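Putative fimbrium subunit Fim1C (Bacteroides uniformis, PDB 4K4K) is probably a component of the fimbrial tip, the end of a surface filament that mediates cell adhesion and biofilm formation. Local coordinates at residues N44-K55 / R84-E94; Q239-L250 / V262-T270. One frame throughout, in Å; residues are numbered along the deposited sequence.

Contact 1: residues N44-K55 / R84-E94; sequences NGDATDGNGNRK and RDFVAYYPYRE
K55 and Y92 both carry CG anti to the backbone N (chi1 -174° in K55), and with the lysine extended beyond CG this lays its methylenes across one face of the tyrosine ring. K55 CG stands 3.8 Å from the centroid of the Y92 ring, a CH-pi contact over the face, while K55 CB comes to 3.6 Å from Y92 CZ. N53, in the G1 bulge that N53 and R54 form opposite I40, sends its amide toward the loop after strand 84-90. There Y89 OH donates to N53 OD1 at 2.6 Å, from a position tilted out of the carbonyl plane, and N53 ND2 donates almost straight (172°) to R93 O at 2.8 Å. The same Y89 hydroxyl accepts from R93 N. Two waters add to this end: one donates to both N53 O and Y92 OH, the other links N53 ND2 to E94 O. With an alanine here instead of Y92, the K55 methylenes would probably lose the ring face they lie on, and the water on N53 O its phenol acceptor.

At the other end, R84 NE donates within the guanidinium plane to D49 OD2 at 2.7 Å, a salt bridge in which D49 OD2 accepts through its anti lone pair. The N44 amide stacks over a face of that guanidinium, their planes 5° apart, and two waters join G45 to D85 OD2. Strand 37-44 pairs with both strands 47-57 and 84-90, so D49-R84 and N53-Y89 bridge across it, whereas N44 sits at its end. The chemistry implies two polar clasps at the protein surface, one charged and one built on amide and phenol, with the lysine stem supplying apolar contact.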
# COMPACT_ATOMS: atom_id res chain seq x y z
N ASN A 44 24.50 2.81 9.30
CA ASN A 44 25.70 3.62 9.45
C ASN A 44 26.12 3.86 8.01
O ASN A 44 26.74 2.99 7.40
CB ASN A 44 26.76 2.92 10.28
CG ASN A 44 27.89 3.86 10.67
OD1 ASN A 44 27.82 5.06 10.43
ND2 ASN A 44 28.90 3.34 11.33
N GLY A 45 25.67 4.98 7.43
CA GLY A 45 25.82 5.24 6.01
C GLY A 45 24.97 4.19 5.30
O GLY A 45 23.78 4.05 5.60
N ASP A 46 25.57 3.39 4.41
CA ASP A 46 24.79 2.35 3.71
C ASP A 46 24.81 1.03 4.45
O ASP A 46 24.07 0.10 4.08
CB ASP A 46 25.36 2.12 2.31
CG ASP A 46 25.31 3.34 1.46
OD1 ASP A 46 24.20 3.74 1.09
OD2 ASP A 46 26.38 3.96 1.25
N ALA A 47 25.67 0.91 5.46
CA ALA A 47 25.84 -0.37 6.13
C ALA A 47 24.80 -0.60 7.20
O ALA A 47 24.45 0.33 7.94
CB ALA A 47 27.23 -0.48 6.74
N THR A 48 24.30 -1.83 7.28
CA THR A 48 23.36 -2.17 8.34
C THR A 48 24.14 -2.40 9.64
O THR A 48 25.13 -3.14 9.65
CB THR A 48 22.53 -3.40 7.95
OG1 THR A 48 21.76 -3.09 6.78
CG2 THR A 48 21.60 -3.82 9.05
N ASP A 49 23.72 -1.72 10.71
CA ASP A 49 24.39 -1.85 12.00
C ASP A 49 23.70 -2.98 12.74
O ASP A 49 22.52 -2.84 13.09
CB ASP A 49 24.35 -0.52 12.77
CG ASP A 49 25.20 -0.49 14.04
OD1 ASP A 49 25.44 -1.56 14.64
OD2 ASP A 49 25.56 0.61 14.47
N GLY A 50 24.42 -4.11 12.90
CA GLY A 50 23.81 -5.30 13.51
C GLY A 50 22.85 -5.98 12.54
O GLY A 50 22.99 -5.82 11.34
N ASN A 51 21.86 -6.74 13.04
CA ASN A 51 20.92 -7.42 12.14
C ASN A 51 19.97 -6.41 11.50
O ASN A 51 19.45 -5.52 12.18
CB ASN A 51 20.09 -8.48 12.91
CG ASN A 51 20.84 -9.73 13.32
OD1 ASN A 51 21.89 -10.09 12.78
ND2 ASN A 51 20.27 -10.47 14.26
N GLY A 52 19.71 -6.56 10.22
CA GLY A 52 18.73 -5.65 9.62
C GLY A 52 17.33 -6.22 9.78
O GLY A 52 17.15 -7.30 10.36
N ASN A 53 16.32 -5.51 9.22
CA ASN A 53 14.95 -6.04 9.18
C ASN A 53 14.46 -6.51 10.56
O ASN A 53 13.95 -7.64 10.72
CB ASN A 53 14.88 -7.21 8.15
CG ASN A 53 13.46 -7.63 7.86
OD1 ASN A 53 12.52 -6.82 7.92
ND2 ASN A 53 13.26 -8.91 7.55
N ARG A 54 14.63 -5.63 11.56
CA ARG A 54 14.23 -5.91 12.94
C ARG A 54 12.70 -5.82 13.05
O ARG A 54 12.13 -4.81 12.65
CB ARG A 54 14.91 -4.92 13.89
CG ARG A 54 16.44 -4.93 13.82
CD ARG A 54 17.05 -6.02 14.69
NE ARG A 54 18.52 -5.95 14.70
CZ ARG A 54 19.25 -5.60 15.76
NH1 ARG A 54 18.67 -5.28 16.91
NH2 ARG A 54 20.57 -5.59 15.67
N LYS A 55 12.05 -6.85 13.58
CA LYS A 55 10.59 -6.86 13.67
C LYS A 55 10.08 -6.00 14.82
O LYS A 55 10.43 -6.23 15.97
CB LYS A 55 10.08 -8.31 13.84
CG LYS A 55 8.56 -8.42 13.80
CD LYS A 55 8.09 -9.84 14.13
CE LYS A 55 6.62 -10.01 13.87
NZ LYS A 55 6.21 -11.42 14.12
N ARG A 84 23.20 7.53 13.83
CA ARG A 84 22.76 6.51 12.91
C ARG A 84 21.52 6.98 12.20
O ARG A 84 20.82 7.88 12.71
CB ARG A 84 22.48 5.16 13.63
CG ARG A 84 23.69 4.46 14.24
CD ARG A 84 24.70 3.99 13.18
NE ARG A 84 25.80 3.24 13.80
CZ ARG A 84 26.88 3.81 14.32
NH1 ARG A 84 27.02 5.13 14.31
NH2 ARG A 84 27.81 3.07 14.92
N ASP A 85 21.21 6.37 11.05
CA ASP A 85 19.98 6.67 10.30
C ASP A 85 19.05 5.50 10.40
O ASP A 85 19.48 4.40 10.72
CB ASP A 85 20.31 6.96 8.83
CG ASP A 85 21.42 7.98 8.67
OD1 ASP A 85 21.49 8.92 9.50
OD2 ASP A 85 22.20 7.85 7.72
N PHE A 86 17.76 5.74 10.14
CA PHE A 86 16.75 4.70 10.29
C PHE A 86 15.85 4.67 9.11
O PHE A 86 15.43 5.73 8.64
CB PHE A 86 15.90 4.95 11.59
CG PHE A 86 16.72 4.72 12.85
CD1 PHE A 86 17.54 5.72 13.35
CD2 PHE A 86 16.73 3.47 13.47
CE1 PHE A 86 18.35 5.49 14.48
CE2 PHE A 86 17.53 3.24 14.58
CZ PHE A 86 18.33 4.24 15.09
N VAL A 87 15.50 3.47 8.67
CA VAL A 87 14.52 3.26 7.61
C VAL A 87 13.60 2.13 8.06
O VAL A 87 13.98 1.32 8.91
CB VAL A 87 15.14 2.96 6.21
CG1 VAL A 87 15.96 4.14 5.70
CG2 VAL A 87 15.98 1.67 6.22
N ALA A 88 12.40 2.05 7.46
CA ALA A 88 11.44 0.99 7.79
C ALA A 88 10.53 0.73 6.63
O ALA A 88 10.41 1.56 5.72
CB ALA A 88 10.61 1.38 9.03
N TYR A 89 9.85 -0.42 6.67
CA TYR A 89 8.88 -0.76 5.65
C TYR A 89 7.75 -1.56 6.28
O TYR A 89 7.89 -2.12 7.37
CB TYR A 89 9.53 -1.55 4.46
CG TYR A 89 9.85 -2.98 4.85
CD1 TYR A 89 10.98 -3.27 5.62
CD2 TYR A 89 8.97 -4.03 4.55
CE1 TYR A 89 11.24 -4.57 6.06
CE2 TYR A 89 9.21 -5.33 5.00
CZ TYR A 89 10.33 -5.59 5.78
OH TYR A 89 10.56 -6.87 6.22
N TYR A 90 6.63 -1.61 5.58
CA TYR A 90 5.44 -2.36 5.97
C TYR A 90 4.92 -3.06 4.71
O TYR A 90 4.94 -2.43 3.66
CB TYR A 90 4.37 -1.37 6.54
CG TYR A 90 3.01 -2.00 6.70
CD1 TYR A 90 2.68 -2.70 7.86
CD2 TYR A 90 2.09 -2.02 5.64
CE1 TYR A 90 1.46 -3.38 7.98
CE2 TYR A 90 0.84 -2.65 5.77
CZ TYR A 90 0.53 -3.33 6.95
OH TYR A 90 -0.66 -3.99 7.08
N PRO A 91 4.38 -4.28 4.77
CA PRO A 91 4.30 -5.16 5.96
C PRO A 91 5.55 -5.98 6.12
O PRO A 91 6.14 -6.47 5.14
CB PRO A 91 3.07 -6.03 5.65
CG PRO A 91 3.13 -6.19 4.13
CD PRO A 91 3.74 -4.90 3.59
N TYR A 92 5.98 -6.13 7.37
CA TYR A 92 7.16 -6.92 7.70
C TYR A 92 7.11 -8.31 7.07
O TYR A 92 6.05 -8.95 7.05
CB TYR A 92 7.23 -7.08 9.23
CG TYR A 92 8.28 -8.06 9.70
CD1 TYR A 92 9.62 -7.68 9.80
CD2 TYR A 92 7.95 -9.37 10.02
CE1 TYR A 92 10.59 -8.57 10.25
CE2 TYR A 92 8.91 -10.28 10.45
CZ TYR A 92 10.23 -9.87 10.58
OH TYR A 92 11.18 -10.76 11.02
N ARG A 93 8.27 -8.76 6.54
CA ARG A 93 8.53 -10.11 6.02
C ARG A 93 9.71 -10.67 6.76
O ARG A 93 10.73 -9.99 6.83
CB ARG A 93 8.82 -10.14 4.53
CG ARG A 93 7.65 -9.74 3.69
CD ARG A 93 7.72 -10.50 2.40
NE ARG A 93 6.56 -10.20 1.59
CZ ARG A 93 6.61 -9.99 0.29
NH1 ARG A 93 7.78 -10.06 -0.35
NH2 ARG A 93 5.51 -9.71 -0.38
N GLU A 94 9.59 -11.90 7.30
CA GLU A 94 10.66 -12.55 8.05
C GLU A 94 11.92 -12.71 7.19
O GLU A 94 13.02 -12.45 7.68
CB GLU A 94 10.19 -13.92 8.58
CG GLU A 94 11.17 -14.63 9.50
CD GLU A 94 11.64 -13.91 10.75
OE1 GLU A 94 10.79 -13.35 11.49
OE2 GLU A 94 12.87 -13.92 11.01
O HOH W 1 21.89 6.03 5.85
O HOH W 2 24.73 7.34 8.56
O HOH W 3 13.67 -10.17 11.73
O HOH W 4 15.47 -10.90 8.03

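Contact 2: residues Q239-L250 / V262-T270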
# COMPACT_ATOMS: atom_id res chain seq x y z
N GLN A 239 -8.45 12.22 -14.65
CA GLN A 239 -7.49 12.08 -13.56
C GLN A 239 -6.59 10.84 -13.62
O GLN A 239 -5.72 10.70 -12.75
CB GLN A 239 -8.23 12.09 -12.20
CG GLN A 239 -9.07 13.33 -11.89
CD GLN A 239 -8.39 14.64 -12.19
OE1 GLN A 239 -7.27 14.92 -11.75
NE2 GLN A 239 -9.06 15.47 -12.96
N SER A 240 -6.77 9.94 -14.62
CA SER A 240 -5.95 8.72 -14.64
C SER A 240 -5.38 8.33 -16.02
O SER A 240 -5.61 7.22 -16.49
CB SER A 240 -6.72 7.55 -14.03
OG SER A 240 -7.83 7.14 -14.81
N LYS A 241 -4.55 9.20 -16.62
CA LYS A 241 -3.83 8.86 -17.86
C LYS A 241 -2.63 7.93 -17.51
O LYS A 241 -2.07 7.23 -18.36
CB LYS A 241 -3.34 10.14 -18.58
CG LYS A 241 -4.45 11.11 -19.00
CD LYS A 241 -5.28 10.58 -20.16
CE LYS A 241 -6.51 11.42 -20.43
NZ LYS A 241 -7.31 10.86 -21.54
N ALA A 242 -2.28 7.93 -16.24
CA ALA A 242 -1.22 7.15 -15.61
C ALA A 242 -1.64 6.80 -14.21
O ALA A 242 -2.51 7.47 -13.65
CB ALA A 242 0.08 7.98 -15.57
N PHE A 243 -1.02 5.77 -13.62
CA PHE A 243 -1.25 5.43 -12.21
C PHE A 243 0.02 5.82 -11.45
O PHE A 243 1.06 5.19 -11.65
CB PHE A 243 -1.57 3.93 -12.03
CG PHE A 243 -2.97 3.48 -12.38
CD1 PHE A 243 -4.06 4.34 -12.25
CD2 PHE A 243 -3.22 2.16 -12.74
CE1 PHE A 243 -5.36 3.90 -12.53
CE2 PHE A 243 -4.52 1.71 -13.01
CZ PHE A 243 -5.58 2.58 -12.89
N VAL A 244 -0.06 6.87 -10.61
CA VAL A 244 1.09 7.38 -9.86
C VAL A 244 1.20 6.74 -8.48
O VAL A 244 0.23 6.75 -7.72
CB VAL A 244 1.01 8.94 -9.77
CG1 VAL A 244 2.13 9.52 -8.89
CG2 VAL A 244 1.03 9.57 -11.17
N ALA A 245 2.39 6.21 -8.14
CA ALA A 245 2.65 5.59 -6.83
C ALA A 245 2.21 6.51 -5.69
O ALA A 245 2.42 7.73 -5.78
CB ALA A 245 4.13 5.26 -6.69
N GLY A 246 1.67 5.93 -4.63
CA GLY A 246 1.24 6.63 -3.44
C GLY A 246 -0.03 7.45 -3.61
O GLY A 246 -0.34 8.27 -2.75
N SER A 247 -0.80 7.17 -4.69
CA SER A 247 -2.05 7.88 -4.98
C SER A 247 -3.25 6.96 -4.84
O SER A 247 -3.14 5.74 -4.96
CB SER A 247 -2.03 8.45 -6.40
OG SER A 247 -0.83 9.17 -6.63
N LYS A 248 -4.42 7.58 -4.62
CA LYS A 248 -5.71 6.90 -4.55
C LYS A 248 -6.56 7.47 -5.68
O LYS A 248 -6.71 8.69 -5.77
CB LYS A 248 -6.38 7.10 -3.18
CG LYS A 248 -7.75 6.40 -3.07
CD LYS A 248 -8.52 6.75 -1.79
CE LYS A 248 -7.95 6.06 -0.57
NZ LYS A 248 -8.68 6.41 0.67
N TYR A 249 -7.05 6.60 -6.57
CA TYR A 249 -7.92 6.97 -7.70
C TYR A 249 -9.32 6.60 -7.30
O TYR A 249 -9.59 5.44 -6.98
CB TYR A 249 -7.49 6.29 -9.02
CG TYR A 249 -6.14 6.81 -9.49
CD1 TYR A 249 -4.95 6.30 -8.97
CD2 TYR A 249 -6.06 7.87 -10.39
CE1 TYR A 249 -3.71 6.83 -9.34
CE2 TYR A 249 -4.82 8.39 -10.80
CZ TYR A 249 -3.65 7.87 -10.26
OH TYR A 249 -2.41 8.37 -10.62
N LEU A 250 -10.19 7.61 -7.23
CA LEU A 250 -11.57 7.42 -6.82
C LEU A 250 -12.45 7.53 -8.04
O LEU A 250 -12.42 8.54 -8.73
CB LEU A 250 -11.98 8.44 -5.74
CG LEU A 250 -11.17 8.37 -4.45
CD1 LEU A 250 -10.09 9.42 -4.44
CD2 LEU A 250 -12.07 8.50 -3.25
N VAL A 262 -18.37 7.62 -15.95
CA VAL A 262 -17.48 7.66 -14.80
C VAL A 262 -16.97 9.06 -14.52
O VAL A 262 -16.60 9.79 -15.44
CB VAL A 262 -16.30 6.68 -15.09
CG1 VAL A 262 -15.29 6.64 -13.95
CG2 VAL A 262 -16.80 5.27 -15.43
N SER A 263 -16.94 9.42 -13.22
CA SER A 263 -16.34 10.65 -12.72
C SER A 263 -15.12 10.20 -11.96
O SER A 263 -15.18 9.16 -11.29
CB SER A 263 -17.31 11.47 -11.87
OG SER A 263 -17.62 10.87 -10.63
N SER A 264 -14.00 10.92 -12.10
CA SER A 264 -12.79 10.47 -11.43
C SER A 264 -12.16 11.57 -10.60
O SER A 264 -12.29 12.75 -10.92
CB SER A 264 -11.79 9.98 -12.46
OG SER A 264 -11.31 11.07 -13.24
N LYS A 265 -11.45 11.15 -9.55
CA LYS A 265 -10.69 12.04 -8.67
C LYS A 265 -9.42 11.32 -8.30
O LYS A 265 -9.44 10.09 -8.16
CB LYS A 265 -11.48 12.37 -7.38
CG LYS A 265 -12.63 13.36 -7.57
CD LYS A 265 -13.57 13.39 -6.35
CE LYS A 265 -13.10 14.27 -5.22
NZ LYS A 265 -14.03 14.22 -4.05
N VAL A 266 -8.32 12.07 -8.13
CA VAL A 266 -7.07 11.48 -7.66
C VAL A 266 -6.70 12.25 -6.41
O VAL A 266 -6.89 13.48 -6.35
CB VAL A 266 -5.92 11.41 -8.72
CG1 VAL A 266 -5.47 12.79 -9.19
CG2 VAL A 266 -4.73 10.61 -8.19
N GLU A 267 -6.21 11.53 -5.39
CA GLU A 267 -5.84 12.10 -4.09
C GLU A 267 -4.56 11.46 -3.61
O GLU A 267 -4.27 10.32 -4.00
CB GLU A 267 -6.96 11.81 -3.06
CG GLU A 267 -8.28 12.55 -3.28
CD GLU A 267 -9.41 12.19 -2.34
OE1 GLU A 267 -9.19 11.40 -1.39
OE2 GLU A 267 -10.55 12.67 -2.57
N ASP A 268 -3.79 12.15 -2.76
CA ASP A 268 -2.62 11.48 -2.20
C ASP A 268 -3.20 10.38 -1.30
O ASP A 268 -4.22 10.59 -0.64
CB ASP A 268 -1.71 12.48 -1.44
CG ASP A 268 -1.19 13.67 -2.28
OD1 ASP A 268 -0.37 13.44 -3.19
OD2 ASP A 268 -1.56 14.83 -1.96
N TRP A 269 -2.63 9.17 -1.34
CA TRP A 269 -3.20 8.08 -0.56
C TRP A 269 -2.76 8.19 0.92
O TRP A 269 -1.58 8.04 1.26
CB TRP A 269 -2.82 6.75 -1.22
CG TRP A 269 -3.34 5.48 -0.60
CD1 TRP A 269 -4.27 5.35 0.39
CD2 TRP A 269 -2.96 4.16 -0.99
NE1 TRP A 269 -4.46 4.02 0.68
CE2 TRP A 269 -3.68 3.26 -0.16
CE3 TRP A 269 -2.07 3.64 -1.94
CZ2 TRP A 269 -3.52 1.88 -0.25
CZ3 TRP A 269 -1.92 2.27 -2.03
CH2 TRP A 269 -2.65 1.40 -1.20
N THR A 270 -3.74 8.50 1.79
CA THR A 270 -3.61 8.73 3.24
C THR A 270 -4.88 8.25 3.95
O THR A 270 -4.93 8.18 5.18
CB THR A 270 -3.34 10.22 3.56
OG1 THR A 270 -4.31 11.03 2.89
CG2 THR A 270 -1.93 10.68 3.19
O HOH W 5 -6.61 8.90 0.80
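K248 and E267 form a hydrogen-bonded pair of the antiparallel hairpin: K248 N donates to E267 O at 2.8 Å, and E267 N returns a bond to K248 O at 2.9 Å. L250 and K265 repeat the exchange, with L250 N reaching K265 O at 2.8 Å and K265 N giving to L250 O. Beyond the last strand pair, W269 N donates to G246 O at 2.8 Å, which carries the pairing into the type II turn V244-S247. S247 OG donates to V244 O from above the carbonyl plane. On the face shared by Y249 and V266, CG2 of the valine lies over the tyrosine ring, 3.7 Å from its centroid; F243 covers the opposite ring face. The valine is turned with CG2 opposite its backbone N, which sets this methyl over the ring. The phenol oxygen accepts from V244 N in the preceding loop, Y249 OH to V244 N being 2.8 Å (166°). On the other face, L250 CD1 lies near the E267 side chain. K248 CE touches W269 CD1, and the W269 ring stacks on H139 of strand 132-150. A water accepts from T270 N and, weakly, from K248 NZ. The hairpin is thus held chiefly by reciprocal main-chain bonds, with the buried tyrosine clamped between apolar groups and tied by its hydroxyl to the loop before the strand.

Followed from the N terminus, the chain closes contact 1 first: strand 37-44 turns at N44-A47 into strand 47-57, and after a largely irregular passage strand 84-90 returns alongside strand 37-44. Contact 2 comes much later and closes the C-terminal hairpin of strands 247-256 and 259-268. The two are in series, neither nested nor crossed, on opposite sides of the chain's centre, with centres about 30 Å apart and nearest atoms about 9 Å apart. Strand 132-150 connects their surroundings. Through strand 118-126 it adjoins strand 84-90, and it also pairs in parallel with strand 247-256, so it ties the early strands to the C-terminal hairpin.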